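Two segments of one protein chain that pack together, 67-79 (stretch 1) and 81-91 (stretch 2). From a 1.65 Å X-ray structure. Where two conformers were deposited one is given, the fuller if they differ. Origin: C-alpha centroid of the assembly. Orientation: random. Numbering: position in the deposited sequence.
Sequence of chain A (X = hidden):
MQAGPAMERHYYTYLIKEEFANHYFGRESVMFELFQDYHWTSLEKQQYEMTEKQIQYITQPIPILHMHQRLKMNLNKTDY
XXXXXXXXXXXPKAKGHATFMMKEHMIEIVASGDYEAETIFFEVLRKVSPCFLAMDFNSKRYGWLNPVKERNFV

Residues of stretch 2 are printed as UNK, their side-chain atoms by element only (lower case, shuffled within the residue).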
# COMPACT_ATOMS: atom_id res chain seq x y z
N MET A 67 0.46 5.10 -19.89
CA MET A 67 1.03 6.40 -19.42
C MET A 67 1.83 7.05 -20.53
O MET A 67 1.71 8.26 -20.73
CB MET A 67 1.85 6.21 -18.16
CG MET A 67 1.05 6.02 -16.91
SD MET A 67 -0.20 7.30 -16.64
CE MET A 67 0.84 8.71 -16.69
N HIS A 68 2.70 6.28 -21.21
CA HIS A 68 3.53 6.83 -22.26
C HIS A 68 2.64 7.50 -23.31
O HIS A 68 2.91 8.62 -23.75
CB HIS A 68 4.35 5.79 -22.97
CG HIS A 68 5.58 5.38 -22.27
ND1 HIS A 68 6.57 6.27 -21.94
CD2 HIS A 68 6.06 4.16 -21.95
CE1 HIS A 68 7.59 5.62 -21.39
NE2 HIS A 68 7.30 4.34 -21.40
N GLN A 69 1.58 6.80 -23.73
CA GLN A 69 0.69 7.34 -24.74
C GLN A 69 0.03 8.64 -24.31
O GLN A 69 0.01 9.63 -25.07
CB GLN A 69 -0.31 6.30 -25.14
CG GLN A 69 0.40 5.09 -25.77
CD GLN A 69 -0.48 3.86 -25.98
OE1 GLN A 69 -1.40 3.58 -25.21
NE2 GLN A 69 -0.16 3.08 -27.03
N ARG A 70 -0.52 8.62 -23.11
CA ARG A 70 -1.17 9.80 -22.58
C ARG A 70 -0.25 10.99 -22.36
O ARG A 70 -0.61 12.17 -22.67
CB ARG A 70 -1.91 9.44 -21.28
CG ARG A 70 -3.08 8.49 -21.44
CD ARG A 70 -4.22 9.19 -22.18
NE ARG A 70 -5.43 8.36 -22.33
CZ ARG A 70 -6.47 8.35 -21.49
NH1 ARG A 70 -6.51 9.12 -20.41
NH2 ARG A 70 -7.51 7.55 -21.76
N LEU A 71 0.94 10.70 -21.87
CA LEU A 71 1.95 11.76 -21.70
C LEU A 71 2.37 12.39 -23.02
O LEU A 71 2.43 13.62 -23.14
CB LEU A 71 3.17 11.21 -20.97
CG LEU A 71 2.95 10.92 -19.47
CD1 LEU A 71 4.05 9.98 -18.98
CD2 LEU A 71 2.92 12.20 -18.67
N LYS A 72 2.69 11.57 -24.00
CA LYS A 72 3.14 12.10 -25.27
C LYS A 72 2.08 12.92 -25.94
O LYS A 72 2.39 13.95 -26.56
CB LYS A 72 3.55 10.99 -26.21
CG LYS A 72 4.86 10.31 -25.82
CD LYS A 72 5.37 9.49 -27.00
CE LYS A 72 5.90 8.14 -26.56
NZ LYS A 72 6.82 8.36 -25.44
N MET A 73 0.82 12.54 -25.79
CA MET A 73 -0.26 13.35 -26.35
C MET A 73 -0.41 14.70 -25.66
O MET A 73 -0.51 15.75 -26.32
CB MET A 73 -1.59 12.64 -26.19
CG MET A 73 -1.79 11.48 -27.08
SD MET A 73 -3.29 10.79 -26.39
CE MET A 73 -3.06 9.16 -27.07
N ASN A 74 -0.41 14.69 -24.35
CA ASN A 74 -0.58 15.88 -23.57
C ASN A 74 0.58 16.87 -23.64
O ASN A 74 0.36 18.08 -23.57
CB ASN A 74 -0.81 15.53 -22.14
CG ASN A 74 -1.46 16.66 -21.41
OD1 ASN A 74 -2.63 17.01 -21.66
ND2 ASN A 74 -0.71 17.29 -20.58
N LEU A 75 1.81 16.36 -23.75
CA LEU A 75 3.01 17.21 -23.76
C LEU A 75 3.43 17.69 -25.17
O LEU A 75 4.41 18.42 -25.29
CB LEU A 75 4.17 16.49 -23.09
CG LEU A 75 3.92 16.06 -21.66
CD1 LEU A 75 5.15 15.32 -21.15
CD2 LEU A 75 3.60 17.23 -20.76
N ASN A 76 2.72 17.28 -26.21
CA ASN A 76 3.09 17.61 -27.58
C ASN A 76 3.31 19.13 -27.71
O ASN A 76 2.55 19.94 -27.15
CB ASN A 76 1.96 17.12 -28.49
CG ASN A 76 2.25 17.30 -29.95
OD1 ASN A 76 1.44 17.88 -30.66
ND2 ASN A 76 3.40 16.82 -30.42
N LYS A 77 4.44 19.48 -28.32
CA LYS A 77 4.85 20.89 -28.51
C LYS A 77 5.10 21.70 -27.22
O LYS A 77 5.27 22.90 -27.25
CB LYS A 77 3.84 21.58 -29.43
CG LYS A 77 3.57 20.79 -30.73
CD LYS A 77 2.78 21.54 -31.82
CE LYS A 77 1.34 21.07 -31.99
NZ LYS A 77 0.56 21.42 -30.78
N THR A 78 5.16 21.03 -26.09
CA THR A 78 5.63 21.59 -24.81
C THR A 78 7.15 21.41 -24.84
O THR A 78 7.67 20.59 -25.59
CB THR A 78 4.98 20.75 -23.63
OG1 THR A 78 3.66 21.21 -23.38
CG2 THR A 78 5.73 20.81 -22.34
N ASP A 79 7.86 22.14 -24.01
CA ASP A 79 9.27 21.92 -23.76
C ASP A 79 9.37 20.65 -22.91
O ASP A 79 9.33 20.73 -21.70
CB ASP A 79 9.91 23.10 -23.01
CG ASP A 79 10.35 24.27 -23.92
OD1 ASP A 79 11.20 24.11 -24.84
OD2 ASP A 79 9.91 25.40 -23.67
N UNK A 81 11.38 16.48 -22.74
CA UNK A 81 12.08 15.37 -23.32
C UNK A 81 11.76 14.11 -22.49
O UNK A 81 11.36 14.16 -21.33
c UNK A 81 14.15 16.79 -24.08
c UNK A 81 15.68 16.87 -24.00
n UNK A 81 17.00 20.21 -24.96
n UNK A 81 16.15 18.08 -24.68
n UNK A 81 16.94 19.30 -22.83
c UNK A 81 16.65 19.20 -24.13
c UNK A 81 13.59 15.59 -23.27
N UNK A 82 12.00 13.00 -23.13
CA UNK A 82 11.79 11.69 -22.56
C UNK A 82 13.12 10.95 -22.58
O UNK A 82 13.77 10.86 -23.65
n UNK A 82 9.61 7.38 -23.51
c UNK A 82 10.76 10.92 -23.41
o UNK A 82 9.30 9.09 -24.97
c UNK A 82 9.74 8.66 -23.89
c UNK A 82 10.47 9.54 -22.91
N UNK A 83 13.42 10.31 -21.45
CA UNK A 83 14.51 9.34 -21.33
C UNK A 83 13.93 8.02 -20.76
O UNK A 83 13.81 7.83 -19.58
c UNK A 83 17.98 9.77 -19.50
c UNK A 83 15.70 9.93 -20.54
c UNK A 83 17.40 8.28 -21.37
c UNK A 83 16.85 9.01 -20.20
N UNK A 84 13.45 7.19 -21.67
CA UNK A 84 12.67 5.98 -21.41
C UNK A 84 11.51 6.26 -20.44
O UNK A 84 10.52 6.85 -20.82
o UNK A 84 11.75 3.30 -21.40
o UNK A 84 13.48 2.59 -20.34
c UNK A 84 13.58 4.86 -20.90
c UNK A 84 12.87 3.49 -20.86
N UNK A 85 11.66 5.89 -19.18
CA UNK A 85 10.58 6.08 -18.19
C UNK A 85 10.55 7.41 -17.46
O UNK A 85 9.73 7.60 -16.55
c UNK A 85 12.03 5.38 -15.24
c UNK A 85 11.83 4.73 -16.43
c UNK A 85 14.04 3.73 -16.21
o UNK A 85 15.29 4.30 -14.23
c UNK A 85 10.56 4.91 -17.18
c UNK A 85 14.18 4.41 -15.00
c UNK A 85 12.86 3.87 -16.92
c UNK A 85 13.19 5.22 -14.51
N UNK A 86 11.47 8.32 -17.84
CA UNK A 86 11.59 9.67 -17.27
C UNK A 86 11.12 10.67 -18.30
O UNK A 86 11.53 10.64 -19.48
c UNK A 86 15.08 8.92 -15.75
c UNK A 86 13.19 11.38 -16.36
c UNK A 86 13.57 8.96 -15.89
c UNK A 86 13.05 9.97 -16.89
N UNK A 87 10.23 11.57 -17.85
CA UNK A 87 9.80 12.74 -18.60
C UNK A 87 10.17 13.98 -17.87
O UNK A 87 10.01 14.06 -16.68
c UNK A 87 7.00 9.79 -21.75
c UNK A 87 7.82 10.33 -19.57
c UNK A 87 8.29 12.71 -18.86
c UNK A 87 7.41 12.04 -21.16
c UNK A 87 7.41 9.40 -20.50
c UNK A 87 7.83 11.67 -19.88
c UNK A 87 6.98 11.11 -22.08
o UNK A 87 6.56 8.87 -22.66
N UNK A 88 10.67 14.97 -18.59
CA UNK A 88 11.10 16.21 -17.98
C UNK A 88 10.47 17.34 -18.77
O UNK A 88 10.54 17.35 -20.00
c UNK A 88 12.67 16.30 -17.98
c UNK A 88 13.28 17.64 -17.59
c UNK A 88 14.03 20.26 -15.88
n UNK A 88 13.06 20.84 -16.62
n UNK A 88 14.96 20.98 -15.30
c UNK A 88 13.17 17.93 -16.16
n UNK A 88 14.10 18.97 -15.68
N UNK A 89 9.90 18.31 -18.09
CA UNK A 89 9.25 19.43 -18.71
C UNK A 89 9.72 20.76 -18.15
O UNK A 89 10.13 20.86 -17.01
c UNK A 89 7.19 18.07 -19.15
c UNK A 89 7.26 19.53 -17.14
c UNK A 89 5.77 19.54 -16.99
c UNK A 89 7.71 19.37 -18.59
N UNK A 90 9.67 21.80 -19.02
CA UNK A 90 9.90 23.18 -18.58
C UNK A 90 8.67 23.99 -19.00
O UNK A 90 8.18 23.82 -20.11
c UNK A 90 11.20 23.77 -19.15
N UNK A 91 8.08 24.71 -18.05
CA UNK A 91 6.90 25.51 -18.33
C UNK A 91 7.17 26.71 -19.23
O UNK A 91 8.26 27.27 -19.18
c UNK A 91 4.66 24.27 -16.73
c UNK A 91 5.77 25.02 -16.03
c UNK A 91 6.32 26.02 -17.03
c UNK A 91 5.25 25.81 -14.84
O HOH W 1 9.22 2.56 -20.38
O HOH W 2 8.48 5.40 -25.45
O HOH W 3 6.69 24.32 -22.31

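Position 81 has seven side-chain atoms: three carbons, a nitrogen, then a carbon carrying two more nitrogens. This guanidinium group identifies Arg-81. Its CB points away from stretch 1, and the side chain makes no contact there.

Position 82 has three carbons, the third carrying one oxygen and one nitrogen. The oxygen lies 2.6 Å from Lys-72 NZ, so it accepts a hydrogen bond from the ammonium group. The nitrogen donates to the backbone O of position 84 at 2.9 Å. A five-atom amide is Gln-82.

Position 83 has four carbons, forked at the second. This is Leu-83, out of reach of stretch 1.

Position 84 has two carbons, the second carrying two oxygens. A carboxylate this short is Asp-84. Water 1 links it to the helix, 2.8 Å from both Asp-84 OD1 and His-68 NE2. The backbone O of Asp-84 sits at the edge of the His-68 ring, 3.2 Å from CE1.

Position 85 has one carbon, then a six-carbon ring bearing an oxygen. This is Tyr-85. The end of its side chain leads away from stretch 1.

Position 86 has four carbons, forked at the first, with one arm two carbons long. This is Ile-86, its CB pointing away. It closes the type II' turn that begins at Leu-83.

Position 87 again has one carbon and a six-carbon ring with an oxygen. The oxygen lies 2.7 Å from His-68 ND1 and 2.8 Å from Lys-72 NZ, both hydrogen bonds. The ring and its oxygen give Tyr-87. Leu-71 CD1 lies over one ring face, 3.7 Å from Tyr-87 CE1.

Position 88 has three carbons, a nitrogen, and a carbon with two further nitrogens. This is Arg-88, with CB directed away.

Position 89 has four carbons, forked at the first, one arm longer. This is Ile-89. Its CG2 is 4.0 Å from Leu-75 CD1.

Position 90 has a single carbon, so it is Ala-90. Its N donates to Asp-79 O at 2.9 Å. Water 3 accepts from Asp-79 N at 3.0 Å and donates to Ala-90 O at 2.7 Å.

Position 91 has four carbons, forked at the second. This is Leu-91, with CB directed away.

The helix and strand 86-90 run nearly parallel, at 16°. Tyr-87 fills much of the space between them. Its ring packs on Leu-71 and Leu-75, while its hydroxyl reaches His-68 and Lys-72. Lys-72 NZ joins that hydroxyl to Gln-82. Beyond the helix, backbone and water contacts join Asp-79 to Ala-90.

Stretch 2 81-91: RQLDYIYRIAL
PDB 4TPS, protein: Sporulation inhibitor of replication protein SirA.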